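Local coordinates for binding domain (Hc) of Paraclostridial Mosquitocidal Protein 1 (PDB 6HOX) that probably recognises receptors on host nerve cells and so directs a botulinum-like clostridial neurotoxin that targets Anopheles mosquitoes, at residues 24-36 with 40-54. Residues are numbered along the deposited sequence; the frame is centred on the assembly and turned at random.
Sequences NLVFSLGVESDKI and SGNNTNLEVKTGVQI
In the lectin-like (concanavalin-type) beta sandwich that forms the N-terminal half of this neurotoxin binding domain, the hairpin of strands 25-32 and 35-38 packs against the chain that follows it, Ile-36 meeting Leu-46, Val-48, Val-52 and Ile-54. A type I' turn from Glu-32 to Lys-35 closes the hairpin; the second segment then passes through edge strand 46-48, turns at 49-52 and enters strand 53-56. Isoleucine suits this place because its two branches reach different apolar neighbours: Ile-36 CG1, anti to the carbonyl carbon (chi1 -62°), carries CD1 to two valines, 3.7 Å from Val-48 CG1 and 3.6 Å from Val-52 CG1. The short branch, Ile-36 CG2, rests 3.8 Å from Val-48 CG2. The side chain of Ile-54 runs antiparallel alongside that of Ile-36, its CG1 beside Ile-36 CG1 and CD1, while its CG2 meets Val-31.

Nearer the start of the hairpin, Phe-27 puts its ring edge, not a face, against the second segment. With CG anti to the backbone N (chi1 -180°), the ring reaches Leu-46, whose CD2 lies near the ring plane, 3.7 Å from Phe-27 CE1. Thr-44 reaches the same edge, while its OG1 is hydrogen-bonded to Asp-38 OD2, so this small residue serves an apolar and a polar neighbour together. Val-75 of strand 73-75 also touches Phe-27, Thr-44 and Leu-46.

Val-26 and Phe-27 form a classic beta bulge opposite Ile-226. Beside it, Ser-40 brings its CB to 3.7 Å from Leu-25 CD2, and its OG is hydrogen-bonded to Asp-38 OD1, which also receives the N-H of Ser-28. The side chain of Asn-42 reaches back to the bulge with its amide: ND2 gives a weak, bent hydrogen bond to Val-26 O, 3.3 Å long with an angle of 121° at the hydrogen.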
ATOM      1  N   ASN A  24      -1.591  -6.986 -25.416  1.00 47.18           N
ATOM      2  CA  ASN A  24      -1.438  -5.592 -25.801  1.00 43.45           C
ATOM      3  C   ASN A  24      -0.284  -4.921 -25.047  1.00 35.68           C
ATOM      4  O   ASN A  24      -0.062  -3.746 -25.233  1.00 32.19           O
ATOM      5  CB  ASN A  24      -2.741  -4.831 -25.596  1.00 43.40           C
ATOM      6  CG  ASN A  24      -3.732  -5.149 -26.690  1.00 46.95           C
ATOM      7  OD1 ASN A  24      -3.552  -4.723 -27.833  1.00 48.35           O
ATOM      8  ND2 ASN A  24      -4.772  -5.891 -26.344  1.00 46.35           N
ATOM      9  N   LEU A  25       0.456  -5.682 -24.242  1.00 33.32           N
ATOM     10  CA  LEU A  25       1.547  -5.131 -23.443  1.00 33.34           C
ATOM     11  C   LEU A  25       2.771  -4.901 -24.335  1.00 33.63           C
ATOM     12  O   LEU A  25       3.296  -5.847 -24.889  1.00 34.68           O
ATOM     13  CB  LEU A  25       1.884  -6.121 -22.327  1.00 32.79           C
ATOM     14  CG  LEU A  25       2.993  -5.667 -21.382  1.00 32.72           C
ATOM     15  CD1 LEU A  25       2.471  -4.587 -20.441  1.00 29.52           C
ATOM     16  CD2 LEU A  25       3.559  -6.845 -20.598  1.00 33.00           C
ATOM     17  N   VAL A  26       3.251  -3.659 -24.424  1.00 32.57           N
ATOM     18  CA  VAL A  26       4.379  -3.369 -25.308  1.00 33.65           C
ATOM     19  C   VAL A  26       5.632  -3.015 -24.494  1.00 31.45           C
ATOM     20  O   VAL A  26       6.720  -2.984 -25.035  1.00 29.49           O
ATOM     21  CB  VAL A  26       4.039  -2.282 -26.346  1.00 33.37           C
ATOM     22  CG1 VAL A  26       2.888  -2.716 -27.244  1.00 34.06           C
ATOM     23  CG2 VAL A  26       3.769  -0.923 -25.725  1.00 32.72           C
ATOM     24  N   PHE A  27       5.469  -2.775 -23.190  1.00 30.42           N
ATOM     25  CA  PHE A  27       6.567  -2.382 -22.323  1.00 27.82           C
ATOM     26  C   PHE A  27       6.187  -2.675 -20.872  1.00 28.06           C
ATOM     27  O   PHE A  27       5.094  -2.347 -20.463  1.00 25.92           O
ATOM     28  CB  PHE A  27       6.863  -0.888 -22.480  1.00 26.90           C
ATOM     29  CG  PHE A  27       7.995  -0.383 -21.628  1.00 26.58           C
ATOM     30  CD1 PHE A  27       9.311  -0.639 -21.977  1.00 27.34           C
ATOM     31  CD2 PHE A  27       7.749   0.337 -20.462  1.00 27.76           C
ATOM     32  CE1 PHE A  27      10.351  -0.180 -21.184  1.00 27.52           C
ATOM     33  CE2 PHE A  27       8.791   0.814 -19.675  1.00 26.96           C
ATOM     34  CZ  PHE A  27      10.089   0.545 -20.031  1.00 29.45           C
ATOM     35  N   SER A  28       7.121  -3.240 -20.103  1.00 28.00           N
ATOM     36  CA  SER A  28       6.889  -3.498 -18.687  1.00 26.00           C
ATOM     37  C   SER A  28       8.205  -3.381 -17.919  1.00 26.97           C
ATOM     38  O   SER A  28       9.071  -4.251 -18.019  1.00 27.20           O
ATOM     39  CB  SER A  28       6.250  -4.834 -18.468  1.00 25.54           C
ATOM     40  OG  SER A  28       6.071  -5.072 -17.085  1.00 27.05           O
ATOM     41  N   LEU A  29       8.319  -2.327 -17.107  1.00 26.01           N
ATOM     42  CA  LEU A  29       9.553  -2.031 -16.420  1.00 25.51           C
ATOM     43  C   LEU A  29       9.504  -2.665 -15.029  1.00 27.22           C
ATOM     44  O   LEU A  29       8.596  -2.373 -14.242  1.00 27.41           O
ATOM     45  CB  LEU A  29       9.717  -0.514 -16.311  1.00 24.02           C
ATOM     46  CG  LEU A  29      10.951  -0.028 -15.565  1.00 23.81           C
ATOM     47  CD1 LEU A  29      12.218  -0.339 -16.336  1.00 24.83           C
ATOM     48  CD2 LEU A  29      10.850   1.461 -15.285  1.00 25.23           C
ATOM     49  N   GLY A  30      10.507  -3.498 -14.740  1.00 27.49           N
ATOM     50  CA  GLY A  30      10.601  -4.159 -13.453  1.00 28.60           C
ATOM     51  C   GLY A  30      11.981  -4.733 -13.232  1.00 29.54           C
ATOM     52  O   GLY A  30      12.933  -4.414 -13.971  1.00 30.69           O
ATOM     53  N   VAL A  31      12.082  -5.585 -12.211  1.00 29.29           N
ATOM     54  CA  VAL A  31      13.330  -6.207 -11.830  1.00 31.52           C
ATOM     55  C   VAL A  31      13.187  -7.697 -12.089  1.00 33.53           C
ATOM     56  O   VAL A  31      12.196  -8.280 -11.709  1.00 35.94           O
ATOM     57  CB  VAL A  31      13.665  -5.965 -10.345  1.00 31.34           C
ATOM     58  CG1 VAL A  31      14.888  -6.763  -9.901  1.00 30.66           C
ATOM     59  CG2 VAL A  31      13.834  -4.484 -10.048  1.00 32.29           C
ATOM     60  N   GLU A  32      14.209  -8.299 -12.687  1.00 37.95           N
ATOM     61  CA  GLU A  32      14.272  -9.742 -12.778  1.00 43.37           C
ATOM     62  C   GLU A  32      15.724 -10.186 -12.617  1.00 42.77           C
ATOM     63  O   GLU A  32      16.597  -9.645 -13.262  1.00 36.93           O
ATOM     64  CB  GLU A  32      13.728 -10.204 -14.124  1.00 47.60           C
ATOM     65  CG  GLU A  32      13.428 -11.684 -14.169  1.00 50.61           C
ATOM     66  CD  GLU A  32      13.414 -12.188 -15.594  1.00 56.06           C
ATOM     67  OE1 GLU A  32      12.333 -12.629 -16.056  1.00 60.93           O
ATOM     68  OE2 GLU A  32      14.475 -12.093 -16.246  1.00 56.63           O
ATOM     69  N   SER A  33      15.960 -11.163 -11.738  1.00 49.27           N
ATOM     70  CA  SER A  33      17.308 -11.690 -11.515  1.00 48.56           C
ATOM     71  C   SER A  33      18.290 -10.536 -11.301  1.00 47.17           C
ATOM     72  O   SER A  33      19.269 -10.416 -12.053  1.00 48.72           O
ATOM     73  CB  SER A  33      17.760 -12.535 -12.681  1.00 51.81           C
ATOM     74  OG  SER A  33      16.878 -13.619 -12.899  1.00 58.37           O
ATOM     75  N   ASP A  34      17.993  -9.671 -10.320  1.00 44.31           N
ATOM     76  CA  ASP A  34      18.912  -8.620  -9.853  1.00 44.75           C
ATOM     77  C   ASP A  34      19.132  -7.516 -10.889  1.00 37.56           C
ATOM     78  O   ASP A  34      20.038  -6.729 -10.696  1.00 36.60           O
ATOM     79  CB  ASP A  34      20.320  -9.146  -9.554  1.00 50.42           C
ATOM     80  CG  ASP A  34      20.375 -10.219  -8.481  1.00 64.42           C
ATOM     81  OD1 ASP A  34      19.441 -10.261  -7.638  1.00 68.41           O
ATOM     82  OD2 ASP A  34      21.359 -11.003  -8.499  1.00 72.04           O
ATOM     83  N   LYS A  35      18.349  -7.473 -11.973  1.00 34.87           N
ATOM     84  CA  LYS A  35      18.531  -6.465 -13.025  1.00 35.48           C
ATOM     85  C   LYS A  35      17.179  -5.852 -13.394  1.00 31.27           C
ATOM     86  O   LYS A  35      16.178  -6.532 -13.438  1.00 32.05           O
ATOM     87  CB  LYS A  35      19.131  -7.060 -14.302  1.00 40.45           C
ATOM     88  CG  LYS A  35      20.646  -7.054 -14.406  1.00 46.45           C
ATOM     89  CD  LYS A  35      21.124  -7.157 -15.839  1.00 52.24           C
ATOM     90  CE  LYS A  35      21.237  -5.816 -16.533  1.00 54.14           C
ATOM     91  NZ  LYS A  35      22.581  -5.219 -16.336  1.00 54.70           N
ATOM     92  N   ILE A  36      17.222  -4.567 -13.733  1.00 30.52           N
ATOM     93  CA  ILE A  36      16.113  -3.811 -14.267  1.00 29.36           C
ATOM     94  C   ILE A  36      16.041  -4.091 -15.773  1.00 30.20           C
ATOM     95  O   ILE A  36      17.035  -3.948 -16.493  1.00 29.33           O
ATOM     96  CB  ILE A  36      16.307  -2.321 -13.905  1.00 29.14           C
ATOM     97  CG1 ILE A  36      16.302  -2.141 -12.385  1.00 28.42           C
ATOM     98  CG2 ILE A  36      15.269  -1.443 -14.594  1.00 28.92           C
ATOM     99  CD1 ILE A  36      16.983  -0.890 -11.891  1.00 29.85           C
ATOM    100  N   SER A  40       8.309  -7.302 -20.754  1.00 33.68           N
ATOM    101  CA  SER A  40       7.249  -7.598 -21.716  1.00 34.77           C
ATOM    102  C   SER A  40       7.707  -8.606 -22.784  1.00 38.43           C
ATOM    103  O   SER A  40       6.894  -9.107 -23.526  1.00 42.63           O
ATOM    104  CB  SER A  40       6.738  -6.340 -22.365  1.00 31.74           C
ATOM    105  OG  SER A  40       7.683  -5.816 -23.290  1.00 30.92           O
ATOM    106  N   GLY A  41       9.009  -8.859 -22.891  1.00 42.18           N
ATOM    107  CA  GLY A  41       9.535  -9.726 -23.918  1.00 46.62           C
ATOM    108  C   GLY A  41      10.005  -8.952 -25.137  1.00 50.21           C
ATOM    109  O   GLY A  41      10.655  -9.522 -26.009  1.00 50.78           O
ATOM    110  N   ASN A  42       9.716  -7.645 -25.176  1.00 49.23           N
ATOM    111  CA  ASN A  42       9.979  -6.813 -26.358  1.00 45.82           C
ATOM    112  C   ASN A  42      11.438  -6.359 -26.383  1.00 43.49           C
ATOM    113  O   ASN A  42      11.880  -5.800 -27.380  1.00 41.58           O
ATOM    114  CB  ASN A  42       9.061  -5.594 -26.437  1.00 45.83           C
ATOM    115  CG  ASN A  42       7.891  -5.810 -27.365  1.00 48.44           C
ATOM    116  OD1 ASN A  42       7.601  -6.938 -27.757  1.00 53.39           O
ATOM    117  ND2 ASN A  42       7.235  -4.730 -27.746  1.00 56.29           N
ATOM    118  N   ASN A  43      12.156  -6.580 -25.281  1.00 44.92           N
ATOM    119  CA  ASN A  43      13.581  -6.368 -25.227  1.00 48.74           C
ATOM    120  C   ASN A  43      13.882  -4.883 -25.466  1.00 43.81           C
ATOM    121  O   ASN A  43      14.844  -4.550 -26.141  1.00 48.00           O
ATOM    122  CB  ASN A  43      14.294  -7.263 -26.250  1.00 54.90           C
ATOM    123  CG  ASN A  43      15.785  -7.346 -26.019  1.00 61.62           C
ATOM    124  OD1 ASN A  43      16.221  -7.451 -24.875  1.00 66.85           O
ATOM    125  ND2 ASN A  43      16.569  -7.289 -27.087  1.00 63.17           N
ATOM    126  N   THR A  44      13.028  -3.994 -24.945  1.00 39.42           N
ATOM    127  CA  THR A  44      13.187  -2.553 -25.151  1.00 36.70           C
ATOM    128  C   THR A  44      14.511  -2.094 -24.545  1.00 37.87           C
ATOM    129  O   THR A  44      14.839  -2.507 -23.442  1.00 36.58           O
ATOM    130  CB  THR A  44      12.091  -1.731 -24.468  1.00 38.76           C
ATOM    131  OG1 THR A  44      10.822  -2.291 -24.807  1.00 42.65           O
ATOM    132  CG2 THR A  44      12.148  -0.269 -24.849  1.00 37.73           C
ATOM    133  N   ASN A  45      15.219  -1.194 -25.239  1.00 37.04           N
ATOM    134  CA  ASN A  45      16.517  -0.739 -24.779  1.00 37.43           C
ATOM    135  C   ASN A  45      16.358   0.316 -23.672  1.00 36.65           C
ATOM    136  O   ASN A  45      15.737   1.347 -23.877  1.00 35.81           O
ATOM    137  CB  ASN A  45      17.348  -0.172 -25.922  1.00 38.50           C
ATOM    138  CG  ASN A  45      18.776   0.081 -25.496  1.00 39.82           C
ATOM    139  OD1 ASN A  45      19.245   1.214 -25.555  1.00 40.36           O
ATOM    140  ND2 ASN A  45      19.449  -0.959 -25.027  1.00 41.00           N
ATOM    141  N   LEU A  46      16.937   0.028 -22.504  1.00 34.96           N
ATOM    142  CA  LEU A  46      16.932   0.908 -21.333  1.00 35.16           C
ATOM    143  C   LEU A  46      18.360   1.347 -21.041  1.00 30.67           C
ATOM    144  O   LEU A  46      19.290   0.551 -21.149  1.00 28.87           O
ATOM    145  CB  LEU A  46      16.456   0.175 -20.069  1.00 35.21           C
ATOM    146  CG  LEU A  46      15.336  -0.838 -20.208  1.00 37.71           C
ATOM    147  CD1 LEU A  46      15.179  -1.597 -18.905  1.00 41.88           C
ATOM    148  CD2 LEU A  46      14.033  -0.157 -20.567  1.00 40.70           C
ATOM    149  N   GLU A  47      18.491   2.558 -20.516  1.00 31.46           N
ATOM    150  CA  GLU A  47      19.711   2.992 -19.891  1.00 34.51           C
ATOM    151  C   GLU A  47      19.399   3.278 -18.417  1.00 31.10           C
ATOM    152  O   GLU A  47      18.742   4.252 -18.089  1.00 28.25           O
ATOM    153  CB  GLU A  47      20.283   4.202 -20.630  1.00 39.23           C
ATOM    154  CG  GLU A  47      21.702   4.555 -20.198  1.00 46.51           C
ATOM    155  CD  GLU A  47      22.181   5.916 -20.682  1.00 49.30           C
ATOM    156  OE1 GLU A  47      22.369   6.045 -21.908  1.00 58.07           O
ATOM    157  OE2 GLU A  47      22.311   6.856 -19.837  1.00 49.59           O
ATOM    158  N   VAL A  48      19.878   2.392 -17.541  1.00 30.53           N
ATOM    159  CA  VAL A  48      19.706   2.518 -16.122  1.00 31.15           C
ATOM    160  C   VAL A  48      20.998   3.089 -15.541  1.00 33.37           C
ATOM    161  O   VAL A  48      22.038   2.432 -15.588  1.00 32.80           O
ATOM    162  CB  VAL A  48      19.380   1.166 -15.469  1.00 30.62           C
ATOM    163  CG1 VAL A  48      19.204   1.311 -13.960  1.00 30.95           C
ATOM    164  CG2 VAL A  48      18.167   0.516 -16.100  1.00 30.57           C
ATOM    165  N   LYS A  49      20.918   4.296 -14.983  1.00 31.45           N
ATOM    166  CA  LYS A  49      22.109   4.949 -14.459  1.00 34.15           C
ATOM    167  C   LYS A  49      22.433   4.395 -13.064  1.00 33.21           C
ATOM    168  O   LYS A  49      21.595   3.757 -12.424  1.00 31.17           O
ATOM    169  CB  LYS A  49      21.916   6.465 -14.506  1.00 37.90           C
ATOM    170  CG  LYS A  49      21.775   7.033 -15.911  1.00 43.52           C
ATOM    171  CD  LYS A  49      21.981   8.533 -15.948  1.00 52.02           C
ATOM    172  CE  LYS A  49      23.430   8.956 -15.800  1.00 55.33           C
ATOM    173  NZ  LYS A  49      24.248   8.500 -16.950  1.00 55.63           N
ATOM    174  N   THR A  50      23.672   4.634 -12.605  1.00 32.59           N
ATOM    175  CA  THR A  50      24.217   3.931 -11.429  1.00 33.23           C
ATOM    176  C   THR A  50      23.587   4.446 -10.137  1.00 31.23           C
ATOM    177  O   THR A  50      23.765   3.820  -9.109  1.00 35.86           O
ATOM    178  CB  THR A  50      25.748   4.029 -11.342  1.00 33.23           C
ATOM    179  OG1 THR A  50      26.136   5.402 -11.300  1.00 32.04           O
ATOM    180  CG2 THR A  50      26.420   3.351 -12.512  1.00 33.31           C
ATOM    181  N   GLY A  51      22.868   5.573 -10.200  1.00 34.10           N
ATOM    182  CA  GLY A  51      22.154   6.096  -9.031  1.00 34.20           C
ATOM    183  C   GLY A  51      20.844   5.369  -8.745  1.00 31.66           C
ATOM    184  O   GLY A  51      20.251   5.590  -7.703  1.00 32.37           O
ATOM    185  N   VAL A  52      20.368   4.545  -9.688  1.00 30.95           N
ATOM    186  CA  VAL A  52      19.136   3.771  -9.511  1.00 30.68           C
ATOM    187  C   VAL A  52      19.445   2.602  -8.565  1.00 33.16           C
ATOM    188  O   VAL A  52      20.517   2.004  -8.647  1.00 32.31           O
ATOM    189  CB  VAL A  52      18.577   3.263 -10.854  1.00 30.48           C
ATOM    190  CG1 VAL A  52      17.302   2.446 -10.664  1.00 31.46           C
ATOM    191  CG2 VAL A  52      18.338   4.392 -11.849  1.00 30.11           C
ATOM    192  N   GLN A  53      18.508   2.280  -7.666  1.00 30.04           N
ATOM    193  CA  GLN A  53      18.682   1.150  -6.759  1.00 30.57           C
ATOM    194  C   GLN A  53      17.570   0.117  -6.964  1.00 29.66           C
ATOM    195  O   GLN A  53      16.505   0.392  -7.532  1.00 27.74           O
ATOM    196  CB  GLN A  53      18.708   1.638  -5.312  1.00 33.31           C
ATOM    197  CG  GLN A  53      19.790   2.677  -5.049  1.00 33.80           C
ATOM    198  CD  GLN A  53      19.660   3.325  -3.695  1.00 37.57           C
ATOM    199  OE1 GLN A  53      18.570   3.519  -3.169  1.00 37.59           O
ATOM    200  NE2 GLN A  53      20.792   3.703  -3.130  1.00 45.33           N
ATOM    201  N   ILE A  54      17.882  -1.097  -6.516  1.00 28.79           N
ATOM    202  CA  ILE A  54      16.985  -2.204  -6.428  1.00 30.19           C
ATOM    203  C   ILE A  54      16.804  -2.512  -4.939  1.00 30.20           C
ATOM    204  O   ILE A  54      17.769  -2.767  -4.241  1.00 29.94           O
ATOM    205  CB  ILE A  54      17.538  -3.413  -7.210  1.00 31.17           C
ATOM    206  CG1 ILE A  54      17.851  -3.049  -8.664  1.00 33.09           C
ATOM    207  CG2 ILE A  54      16.591  -4.598  -7.113  1.00 31.93           C
ATOM    208  CD1 ILE A  54      18.484  -4.176  -9.463  1.00 34.42           C
TER